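Local coordinates for protein VP1 (Polyomavirus HPyV7, PDB 4PCH) that assembles into the pentamers that build a T=7 icosahedral viral capsid and probably takes part in attachment of the virion to host-cell receptors, at residues B[29-34]-B[57-62]; B[33-38]-B[166-171]; B[41-46]-B[251-256]; B[53-58]-B[141-146]. All blocks are in the same frame, centred on the assembly; numbering follows the deposited sequence.

Overall arrangement
Going from the N terminus, the chain leaves strand 9-27 and enters the loop that starts both interaction 1 and interaction 2, which share K33 and A34. Interaction 1 closes a short loop by meeting 57-62, leading into strand 62-67. Interaction 2 reaches much further, to 166-171. Interaction 3 starts inside the loop of interaction 1 and ends at 251-256, at the head of strand 253-271, so it crosses both 1 and 2. Interaction 4, 53-58 with 141-146, falls wholly within the spans of 2 and 3 and takes over A57 and A58 from interaction 1. Together they tie the loops at one end of the jelly roll to each other and to its sheet.

Interaction 1: residues B[29-34]-B[57-62]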
loop_
_atom_site.group_PDB
_atom_site.type_symbol
_atom_site.label_atom_id
_atom_site.label_comp_id
_atom_site.label_asym_id
_atom_site.label_seq_id
_atom_site.Cartn_x
_atom_site.Cartn_y
_atom_site.Cartn_z
ATOM N N PRO B 29 26.478 7.486 -3.068
ATOM C CA PRO B 29 26.442 7.089 -1.682
ATOM C C PRO B 29 27.781 7.221 -0.988
ATOM O O PRO B 29 28.821 7.079 -1.613
ATOM C CB PRO B 29 26.039 5.616 -1.757
ATOM C CG PRO B 29 26.505 5.163 -3.069
ATOM C CD PRO B 29 26.190 6.333 -3.957
ATOM N N ASN B 30 27.690 7.525 0.295
ATOM C CA ASN B 30 28.819 7.897 1.070
ATOM C C ASN B 30 28.778 7.293 2.458
ATOM O O ASN B 30 27.880 7.604 3.224
ATOM C CB ASN B 30 28.762 9.430 1.135
ATOM C CG ASN B 30 29.775 9.996 2.031
ATOM O OD1 ASN B 30 30.883 9.475 2.131
ATOM N ND2 ASN B 30 29.400 11.054 2.743
ATOM N N PHE B 31 29.744 6.413 2.762
ATOM C CA PHE B 31 29.866 5.814 4.081
ATOM C C PHE B 31 31.091 6.519 4.585
ATOM O O PHE B 31 32.227 6.004 4.471
ATOM C CB PHE B 31 30.135 4.308 4.005
ATOM C CG PHE B 31 28.949 3.504 3.592
ATOM C CD1 PHE B 31 28.640 3.346 2.254
ATOM C CD2 PHE B 31 28.130 2.918 4.537
ATOM C CE1 PHE B 31 27.555 2.619 1.869
ATOM C CE2 PHE B 31 27.042 2.158 4.149
ATOM C CZ PHE B 31 26.762 2.009 2.815
ATOM N N GLY B 32 30.833 7.734 5.047
ATOM C CA GLY B 32 31.806 8.701 5.462
ATOM C C GLY B 32 32.762 8.162 6.487
ATOM O O GLY B 32 32.367 7.420 7.411
ATOM N N LYS B 33 34.019 8.501 6.247
ATOM C CA LYS B 33 35.153 8.192 7.100
ATOM C C LYS B 33 35.921 9.464 7.477
ATOM O O LYS B 33 36.892 9.406 8.224
ATOM C CB LYS B 33 36.129 7.291 6.356
ATOM C CG LYS B 33 35.622 5.929 5.956
ATOM C CD LYS B 33 36.781 5.083 5.459
ATOM C CE LYS B 33 37.517 4.404 6.609
ATOM N NZ LYS B 33 36.839 3.151 7.059
ATOM N N ALA B 34 35.492 10.604 6.933
ATOM C CA ALA B 34 36.168 11.888 7.137
ATOM C C ALA B 34 35.236 13.016 6.663
ATOM O O ALA B 34 34.289 12.782 5.917
ATOM C CB ALA B 34 37.493 11.931 6.392
ATOM N N ALA B 57 31.155 1.900 7.706
ATOM C CA ALA B 57 30.051 0.968 7.930
ATOM C C ALA B 57 28.688 1.659 7.984
ATOM O O ALA B 57 27.680 1.114 7.507
ATOM C CB ALA B 57 30.300 0.225 9.237
ATOM N N ALA B 58 28.655 2.833 8.601
ATOM C CA ALA B 58 27.427 3.604 8.769
ATOM C C ALA B 58 27.171 4.521 7.583
ATOM O O ALA B 58 28.065 5.282 7.184
ATOM C CB ALA B 58 27.518 4.430 10.040
ATOM N N LEU B 59 25.962 4.487 7.039
ATOM C CA LEU B 59 25.620 5.370 5.912
ATOM C C LEU B 59 25.521 6.818 6.378
ATOM O O LEU B 59 24.865 7.117 7.388
ATOM C CB LEU B 59 24.312 4.964 5.221
ATOM C CG LEU B 59 23.991 5.714 3.918
ATOM C CD1 LEU B 59 25.022 5.404 2.839
ATOM C CD2 LEU B 59 22.583 5.391 3.461
ATOM N N CYS B 60 26.172 7.724 5.628
ATOM C CA CYS B 60 26.089 9.144 5.913
ATOM C C CYS B 60 25.323 9.887 4.838
ATOM O O CYS B 60 25.157 9.385 3.745
ATOM C CB CYS B 60 27.491 9.740 6.072
ATOM S SG CYS B 60 28.416 9.139 7.496
ATOM N N TYR B 61 24.848 11.092 5.139
ATOM C CA TYR B 61 24.225 11.880 4.088
ATOM C C TYR B 61 25.246 12.203 2.983
ATOM O O TYR B 61 26.446 12.443 3.263
ATOM C CB TYR B 61 23.687 13.189 4.626
ATOM C CG TYR B 61 22.467 13.059 5.501
ATOM C CD1 TYR B 61 21.195 12.935 4.948
ATOM C CD2 TYR B 61 22.577 13.104 6.872
ATOM C CE1 TYR B 61 20.069 12.824 5.746
ATOM C CE2 TYR B 61 21.454 13.012 7.695
ATOM C CZ TYR B 61 20.198 12.858 7.125
ATOM O OH TYR B 61 19.109 12.766 7.958
ATOM N N SER B 62 24.733 12.199 1.763
ATOM C CA SER B 62 25.414 12.673 0.589
ATOM C C SER B 62 25.034 14.112 0.395
ATOM O O SER B 62 23.878 14.463 0.591
ATOM C CB SER B 62 24.949 11.874 -0.631
ATOM O OG SER B 62 25.334 10.499 -0.533
HETATM O O HOH W 1 24.974 8.480 1.108
#
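F31 and L59 pack with the methyl CD1 of L59 over one face of the phenyl ring, displaced toward its rim, where F31 CZ lies 3.8 Å from L59 CD1. It is a CH-pi contact. The ring also offers its edge: F31 CD2 is 3.5 Å from A57 O, which sits near the ring plane. Beyond the pair, V254 of strand 253-271 touches F31, and A256 of the same strand touches L59.

The N30 carboxamide turns to the C60-Y61 backbone. Its CG is anti to the backbone N (chi1 173°), and N30 ND2 makes a weak 3.3 Å bond to Y61 O. Its main acceptor is A167 O, while OD1 takes the N-H of N39, which leaves the amide little freedom to turn. Between the backbones, C60 N donates to N30 O at 3.0 Å.

A water stitches the rest, accepting from N30 N and donating to C60 O and, at 2.6 Å from the water, to S62 OG. That hydroxyl is also bonded to L28 O. This is a buried loop-to-loop junction at the end of the VP1 jelly-roll beta sandwich, where the chain enters strand 62-67, packed on strand 253-271.

Interaction 2: residues B[33-38]-B[166-171]; sequences KAATTG and AANFPV
A35 and A167 join two loops of the VP1 jelly roll through a single backbone hydrogen bond, wrapped by small side chains. It is a partly buried loop-to-loop contact: 33-38 belongs to the connection between strands 9-27 and 43-46. The other segment, 166-171, lies in the loop that links strand 161-163 to strand 174-176. The contact is made by the first three residues of 166-171; backbone pairing of F169 with Y61 and of V171 with L59 follows.

The methyls of A166 and A167 press on the backbone of 33-38. A167 CB points into the curve of that loop: A35 O is 3.5 Å from A167 CB, A34 O is 3.7 Å from A167 CB, and G38 CA, three residues on from A35, is 3.9 Å from A167 CB. A166 CB meets A35 twice, 3.6 Å from A35 O and 4.0 Å from A35 CB, methyl to methyl.

N168 lies across the backbone of A34 and A35. Its CG stands between the backbone N and the carbonyl carbon (chi1 67°), and the carboxamide lies against the backbone of A35, with N168 OD1 3.7 Å from A35 CA and no hydrogen bond between them. N168 CB meanwhile rests 3.6 Å from A34 O. The amide has its hydrogen-bond partner elsewhere: ND2 is bonded to A145 O, which links this loop to the turn at 143-146.

The one polar link between the segments is precise: A167 N donates to A35 O at 3.0 Å, in the carbonyl plane and on a lone pair, with an N-H...O angle of 164°.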
loop_
_atom_site.group_PDB
_atom_site.type_symbol
_atom_site.label_atom_id
_atom_site.label_comp_id
_atom_site.label_asym_id
_atom_site.label_seq_id
_atom_site.Cartn_x
_atom_site.Cartn_y
_atom_site.Cartn_z
ATOM N N LYS B 33 34.019 8.501 6.247
ATOM C CA LYS B 33 35.153 8.192 7.100
ATOM C C LYS B 33 35.921 9.464 7.477
ATOM O O LYS B 33 36.892 9.406 8.224
ATOM C CB LYS B 33 36.129 7.291 6.356
ATOM C CG LYS B 33 35.622 5.929 5.956
ATOM C CD LYS B 33 36.781 5.083 5.459
ATOM C CE LYS B 33 37.517 4.404 6.609
ATOM N NZ LYS B 33 36.839 3.151 7.059
ATOM N N ALA B 34 35.492 10.604 6.933
ATOM C CA ALA B 34 36.168 11.888 7.137
ATOM C C ALA B 34 35.236 13.016 6.663
ATOM O O ALA B 34 34.289 12.782 5.917
ATOM C CB ALA B 34 37.493 11.931 6.392
ATOM N N ALA B 35 35.519 14.245 7.089
ATOM C CA ALA B 35 34.596 15.363 6.800
ATOM C C ALA B 35 34.689 15.858 5.347
ATOM O O ALA B 35 33.656 16.008 4.635
ATOM C CB ALA B 35 34.835 16.512 7.763
ATOM N N THR B 36 35.926 16.095 4.903
ATOM C CA THR B 36 36.162 16.813 3.634
ATOM C C THR B 36 36.185 15.915 2.382
ATOM O O THR B 36 36.126 16.410 1.254
ATOM C CB THR B 36 37.483 17.602 3.704
ATOM O OG1 THR B 36 37.515 18.580 2.661
ATOM C CG2 THR B 36 38.670 16.659 3.575
ATOM N N THR B 37 36.284 14.604 2.592
ATOM C CA THR B 37 36.383 13.627 1.507
ATOM C C THR B 37 35.310 12.537 1.729
ATOM O O THR B 37 35.306 11.886 2.776
ATOM C CB THR B 37 37.826 13.043 1.472
ATOM O OG1 THR B 37 38.754 14.097 1.157
ATOM C CG2 THR B 37 37.991 11.922 0.446
ATOM N N GLY B 38 34.395 12.375 0.764
ATOM C CA GLY B 38 33.388 11.290 0.793
ATOM C C GLY B 38 34.009 9.932 0.478
ATOM O O GLY B 38 35.149 9.827 -0.010
ATOM N N ALA B 166 29.256 18.476 5.462
ATOM C CA ALA B 166 30.363 17.562 5.355
ATOM C C ALA B 166 29.787 16.166 5.094
ATOM O O ALA B 166 28.588 15.949 5.172
ATOM C CB ALA B 166 31.154 17.560 6.625
ATOM N N ALA B 167 30.717 15.268 4.803
ATOM C CA ALA B 167 30.438 13.927 4.312
ATOM C C ALA B 167 30.271 12.915 5.439
ATOM O O ALA B 167 30.026 11.748 5.185
ATOM C CB ALA B 167 31.607 13.496 3.423
ATOM N N ASN B 168 30.396 13.342 6.680
ATOM C CA ASN B 168 30.430 12.390 7.798
ATOM C C ASN B 168 29.317 12.512 8.852
ATOM O O ASN B 168 29.558 12.323 10.036
ATOM C CB ASN B 168 31.791 12.453 8.451
ATOM C CG ASN B 168 32.063 13.787 9.145
ATOM O OD1 ASN B 168 31.505 14.838 8.778
ATOM N ND2 ASN B 168 32.924 13.748 10.142
ATOM N N PHE B 169 28.122 12.811 8.402
ATOM C CA PHE B 169 26.924 12.858 9.233
ATOM C C PHE B 169 26.121 11.574 9.064
ATOM O O PHE B 169 25.427 11.393 8.079
ATOM C CB PHE B 169 26.038 14.042 8.817
ATOM C CG PHE B 169 26.511 15.377 9.318
ATOM C CD1 PHE B 169 27.411 16.127 8.601
ATOM C CD2 PHE B 169 25.995 15.917 10.493
ATOM C CE1 PHE B 169 27.829 17.360 9.066
ATOM C CE2 PHE B 169 26.399 17.164 10.952
ATOM C CZ PHE B 169 27.322 17.891 10.240
ATOM N N PRO B 170 26.167 10.683 10.064
ATOM C CA PRO B 170 25.391 9.450 9.899
ATOM C C PRO B 170 23.886 9.666 9.925
ATOM O O PRO B 170 23.385 10.374 10.791
ATOM C CB PRO B 170 25.818 8.612 11.122
ATOM C CG PRO B 170 27.127 9.175 11.518
ATOM C CD PRO B 170 26.962 10.657 11.285
ATOM N N VAL B 171 23.176 8.970 9.043
ATOM C CA VAL B 171 21.737 9.105 8.922
ATOM C C VAL B 171 21.027 8.504 10.139
ATOM O O VAL B 171 19.914 8.866 10.454
ATOM C CB VAL B 171 21.228 8.466 7.610
ATOM C CG1 VAL B 171 21.916 9.092 6.406
ATOM C CG2 VAL B 171 21.403 6.952 7.611
#

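Interaction 3: residues B[41-46]-B[251-256]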
loop_
_atom_site.group_PDB
_atom_site.type_symbol
_atom_site.label_atom_id
_atom_site.label_comp_id
_atom_site.label_asym_id
_atom_site.label_seq_id
_atom_site.Cartn_x
_atom_site.Cartn_y
_atom_site.Cartn_z
ATOM N N GLN B 41 30.835 4.577 -2.159
ATOM C CA GLN B 41 30.647 3.140 -2.358
ATOM C C GLN B 41 29.188 2.866 -2.025
ATOM O O GLN B 41 28.606 3.565 -1.182
ATOM C CB GLN B 41 31.552 2.323 -1.418
ATOM C CG GLN B 41 33.016 2.280 -1.811
ATOM C CD GLN B 41 33.583 0.871 -1.997
ATOM O OE1 GLN B 41 34.304 0.352 -1.119
ATOM N NE2 GLN B 41 33.276 0.241 -3.158
ATOM N N SER B 42 28.601 1.868 -2.688
ATOM C CA SER B 42 27.188 1.531 -2.465
ATOM C C SER B 42 26.938 0.412 -1.459
ATOM O O SER B 42 25.800 0.156 -1.112
ATOM C CB SER B 42 26.477 1.213 -3.794
ATOM O OG SER B 42 27.153 0.213 -4.504
ATOM N N ARG B 43 27.989 -0.266 -1.017
ATOM C CA ARG B 43 27.934 -1.137 0.153
ATOM C C ARG B 43 29.044 -0.709 1.100
ATOM O O ARG B 43 30.150 -0.413 0.654
ATOM C CB ARG B 43 28.128 -2.579 -0.243
ATOM C CG ARG B 43 26.943 -3.146 -0.992
ATOM C CD ARG B 43 27.194 -4.554 -1.480
ATOM N NE ARG B 43 26.000 -5.065 -2.163
ATOM C CZ ARG B 43 25.744 -6.347 -2.425
ATOM N NH1 ARG B 43 26.616 -7.320 -2.146
ATOM N NH2 ARG B 43 24.615 -6.652 -3.061
ATOM N N GLY B 44 28.725 -0.706 2.383
ATOM C CA GLY B 44 29.699 -0.342 3.400
ATOM C C GLY B 44 30.590 -1.497 3.758
ATOM O O GLY B 44 30.501 -2.598 3.182
ATOM N N LEU B 45 31.494 -1.244 4.698
ATOM C CA LEU B 45 32.211 -2.327 5.371
ATOM C C LEU B 45 31.162 -3.055 6.198
ATOM O O LEU B 45 30.063 -2.537 6.388
ATOM C CB LEU B 45 33.263 -1.766 6.318
ATOM C CG LEU B 45 34.344 -0.918 5.659
ATOM C CD1 LEU B 45 35.226 -0.281 6.723
ATOM C CD2 LEU B 45 35.170 -1.745 4.712
ATOM N N PRO B 46 31.474 -4.273 6.678
ATOM C CA PRO B 46 30.508 -4.995 7.513
ATOM C C PRO B 46 30.067 -4.133 8.663
ATOM O O PRO B 46 30.905 -3.456 9.298
ATOM C CB PRO B 46 31.315 -6.216 8.006
ATOM C CG PRO B 46 32.297 -6.448 6.906
ATOM C CD PRO B 46 32.684 -5.064 6.443
ATOM N N GLN B 251 29.277 -10.577 8.474
ATOM C CA GLN B 251 29.399 -10.122 7.073
ATOM C C GLN B 251 28.245 -9.230 6.585
ATOM O O GLN B 251 28.347 -8.627 5.511
ATOM C CB GLN B 251 29.565 -11.311 6.135
ATOM C CG GLN B 251 30.844 -12.105 6.371
ATOM C CD GLN B 251 30.928 -13.340 5.501
ATOM O OE1 GLN B 251 29.970 -13.703 4.835
ATOM N NE2 GLN B 251 32.088 -14.008 5.515
ATOM N N ARG B 252 27.189 -9.082 7.387
ATOM C CA ARG B 252 26.049 -8.275 6.951
ATOM C C ARG B 252 26.515 -6.834 6.754
ATOM O O ARG B 252 27.254 -6.272 7.596
ATOM C CB ARG B 252 24.900 -8.325 7.953
ATOM C CG ARG B 252 24.291 -9.687 8.198
ATOM C CD ARG B 252 23.484 -10.176 7.013
ATOM N NE ARG B 252 22.221 -9.436 6.889
ATOM C CZ ARG B 252 21.408 -9.555 5.851
ATOM N NH1 ARG B 252 21.711 -10.397 4.869
ATOM N NH2 ARG B 252 20.300 -8.819 5.784
ATOM N N THR B 253 26.088 -6.265 5.631
ATOM C CA THR B 253 26.567 -4.992 5.141
ATOM C C THR B 253 25.389 -4.110 4.739
ATOM O O THR B 253 24.395 -4.604 4.224
ATOM C CB THR B 253 27.461 -5.316 3.942
ATOM O OG1 THR B 253 28.672 -5.960 4.427
ATOM C CG2 THR B 253 27.806 -4.131 3.192
ATOM N N VAL B 254 25.498 -2.809 4.925
ATOM C CA VAL B 254 24.461 -1.902 4.417
ATOM C C VAL B 254 24.502 -1.789 2.900
ATOM O O VAL B 254 25.570 -1.579 2.298
ATOM C CB VAL B 254 24.586 -0.510 5.066
ATOM C CG1 VAL B 254 23.614 0.456 4.432
ATOM C CG2 VAL B 254 24.384 -0.629 6.558
ATOM N N GLN B 255 23.328 -1.908 2.282
ATOM C CA GLN B 255 23.143 -1.662 0.856
ATOM C C GLN B 255 22.537 -0.316 0.652
ATOM O O GLN B 255 21.413 -0.049 1.104
ATOM C CB GLN B 255 22.209 -2.716 0.223
ATOM C CG GLN B 255 21.886 -2.476 -1.253
ATOM C CD GLN B 255 23.061 -2.779 -2.139
ATOM O OE1 GLN B 255 23.478 -3.962 -2.296
ATOM N NE2 GLN B 255 23.637 -1.739 -2.713
ATOM N N ALA B 256 23.272 0.553 -0.044
ATOM C CA ALA B 256 22.739 1.849 -0.422
ATOM C C ALA B 256 22.323 1.864 -1.882
ATOM O O ALA B 256 22.639 0.963 -2.652
ATOM C CB ALA B 256 23.784 2.942 -0.161
HETATM O O HOH W 2 26.055 -2.227 -4.346
HETATM O O HOH W 3 31.041 -5.379 3.188
HETATM O O HOH W 4 27.725 -1.308 6.192
#
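S42 and A256 open the antiparallel pairing of short strand 43-46 with the start of strand 253-271 in the jelly-roll sheet, close to neighbouring subunits: A256 N donates to S42 O at 2.8 Å. The S42 hydroxyl, turned between the backbone N and the carbonyl carbon (chi1 54°), is linked by a water to Q255 NE2 and hydrogen-bonded to D153 O of a second subunit.

R43 comes next, a non-hydrogen-bonded antiparallel partner of Q255. Its side chain runs extended to NE, which donates to Q255 OE1 at 2.8 Å; NH2 adds a weak 3.0 Å bond to the same Q255 OE1. The guanidinium and amide planes are turned 66° apart. Q255 NE2 in turn gives an in-plane bond to A256 O.

G44 N then bonds V254 O at 3.3 Å, while G44 O lies close to T253 CG2 and shares a water with T253 OG1. At L45 the chain turns a corner, and a water spans L45 O and V254 N. P46 ends with its CA 3.5 Å from R252 O.

The R43 partners named here, Q255 OE1 and, through NH1, S100 O, are neutral; its charge would probably polarise the Q255 amide and make NE2 a somewhat better donor.

Interaction 4: residues B[53-58]-B[141-146]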
loop_
_atom_site.group_PDB
_atom_site.type_symbol
_atom_site.label_atom_id
_atom_site.label_comp_id
_atom_site.label_asym_id
_atom_site.label_seq_id
_atom_site.Cartn_x
_atom_site.Cartn_y
_atom_site.Cartn_z
ATOM N N LEU B 53 28.693 2.588 15.967
ATOM C CA LEU B 53 28.750 3.001 14.580
ATOM C C LEU B 53 30.183 3.290 14.171
ATOM O O LEU B 53 30.827 4.121 14.771
ATOM C CB LEU B 53 27.913 4.272 14.328
ATOM C CG LEU B 53 26.429 4.018 14.147
ATOM C CD1 LEU B 53 25.826 3.453 15.422
ATOM C CD2 LEU B 53 25.769 5.334 13.741
ATOM N N GLY B 54 30.651 2.616 13.133
ATOM C CA GLY B 54 32.028 2.786 12.667
ATOM C C GLY B 54 32.077 3.450 11.308
ATOM O O GLY B 54 31.219 3.239 10.483
ATOM N N PRO B 55 33.105 4.252 11.052
ATOM C CA PRO B 55 33.197 4.901 9.769
ATOM C C PRO B 55 33.457 3.850 8.668
ATOM O O PRO B 55 34.206 2.891 8.870
ATOM C CB PRO B 55 34.383 5.855 9.948
ATOM C CG PRO B 55 35.228 5.204 10.963
ATOM C CD PRO B 55 34.365 4.340 11.819
ATOM N N GLY B 56 32.841 4.058 7.520
ATOM C CA GLY B 56 32.879 3.065 6.451
ATOM C C GLY B 56 31.741 2.062 6.527
ATOM O O GLY B 56 31.439 1.418 5.533
ATOM N N ALA B 57 31.155 1.900 7.706
ATOM C CA ALA B 57 30.051 0.968 7.930
ATOM C C ALA B 57 28.688 1.659 7.984
ATOM O O ALA B 57 27.680 1.114 7.507
ATOM C CB ALA B 57 30.300 0.225 9.237
ATOM N N ALA B 58 28.655 2.833 8.601
ATOM C CA ALA B 58 27.427 3.604 8.769
ATOM C C ALA B 58 27.171 4.521 7.583
ATOM O O ALA B 58 28.065 5.282 7.184
ATOM C CB ALA B 58 27.518 4.430 10.040
ATOM N N LYS B 141 27.258 3.926 20.902
ATOM C CA LYS B 141 28.522 4.621 20.751
ATOM C C LYS B 141 28.757 4.974 19.294
ATOM O O LYS B 141 28.243 4.313 18.383
ATOM C CB LYS B 141 29.654 3.753 21.282
ATOM C CG LYS B 141 29.552 3.497 22.789
ATOM C CD LYS B 141 30.232 2.189 23.162
ATOM C CE LYS B 141 30.165 1.914 24.660
ATOM N NZ LYS B 141 30.795 0.606 24.997
ATOM N N VAL B 142 29.533 6.045 19.088
ATOM C CA VAL B 142 29.781 6.589 17.752
ATOM C C VAL B 142 31.259 6.908 17.604
ATOM O O VAL B 142 31.815 7.674 18.388
ATOM C CB VAL B 142 28.972 7.886 17.525
ATOM C CG1 VAL B 142 29.068 8.324 16.060
ATOM C CG2 VAL B 142 27.517 7.667 17.922
ATOM N N ASN B 143 31.885 6.310 16.607
ATOM C CA ASN B 143 33.285 6.583 16.324
ATOM C C ASN B 143 33.537 8.080 16.079
ATOM O O ASN B 143 32.737 8.758 15.434
ATOM C CB ASN B 143 33.738 5.783 15.121
ATOM C CG ASN B 143 35.222 5.909 14.896
ATOM O OD1 ASN B 143 35.666 6.876 14.302
ATOM N ND2 ASN B 143 35.989 4.956 15.396
ATOM N N GLU B 144 34.651 8.569 16.612
ATOM C CA GLU B 144 34.991 9.982 16.578
ATOM C C GLU B 144 35.232 10.553 15.188
ATOM O O GLU B 144 35.242 11.776 15.029
ATOM C CB GLU B 144 36.220 10.252 17.457
ATOM C CG GLU B 144 35.943 10.123 18.952
ATOM C CD GLU B 144 34.818 11.043 19.415
ATOM O OE1 GLU B 144 33.644 10.599 19.407
ATOM O OE2 GLU B 144 35.101 12.216 19.753
ATOM N N ALA B 145 35.424 9.693 14.191
ATOM C CA ALA B 145 35.514 10.143 12.791
ATOM C C ALA B 145 34.189 10.620 12.237
ATOM O O ALA B 145 34.139 11.317 11.205
ATOM C CB ALA B 145 36.100 9.039 11.921
ATOM N N LEU B 146 33.103 10.262 12.926
ATOM C CA LEU B 146 31.772 10.643 12.533
ATOM C C LEU B 146 31.273 11.819 13.374
ATOM O O LEU B 146 31.720 12.021 14.507
ATOM C CB LEU B 146 30.822 9.437 12.720
ATOM C CG LEU B 146 31.232 8.214 11.924
ATOM C CD1 LEU B 146 30.383 7.015 12.297
ATOM C CD2 LEU B 146 31.194 8.472 10.427
#
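A minimal parallel beta bridge, L53 beside V142, runs straight into a type I turn at N143-L146. L53 uses both of its backbone polar atoms: L53 N donates to K141 O at 3.0 Å, and L53 O receives N143 N, also at 3.0 Å. The bridged side chains of L53 and V142 leave on the same face. L53 also packs on A99 of a third subunit.

Past the bridge, N143 shapes the turn. Its CG is anti to the backbone N (chi1 -173°), and OD1 accepts A145 N at 2.8 Å, an Asx turn laid over the type I turn that L146 N closes on N143 O. This little two-stranded unit stands apart from the main antiparallel jelly-roll sheet and joins the chain after strand 43-46 to the chain after strand 129-132.

P55 meets the turn from the other segment. Its ring crosses the N143 side chain at about a right angle, with P55 CD 3.6 Å from N143 CG, and one atom further round P55 CG is 4.0 Å from A145 CB. L146 adds both methyls: L146 CD1 is 3.8 Å from L53 O, and L146 CD2 is 4.2 Å from P55 CB.

After P55 the chain turns back, and G54 O accepts two backbone donors, A57 N at 3.1 Å and A58 N, while P55 O takes a bond from K33 NZ.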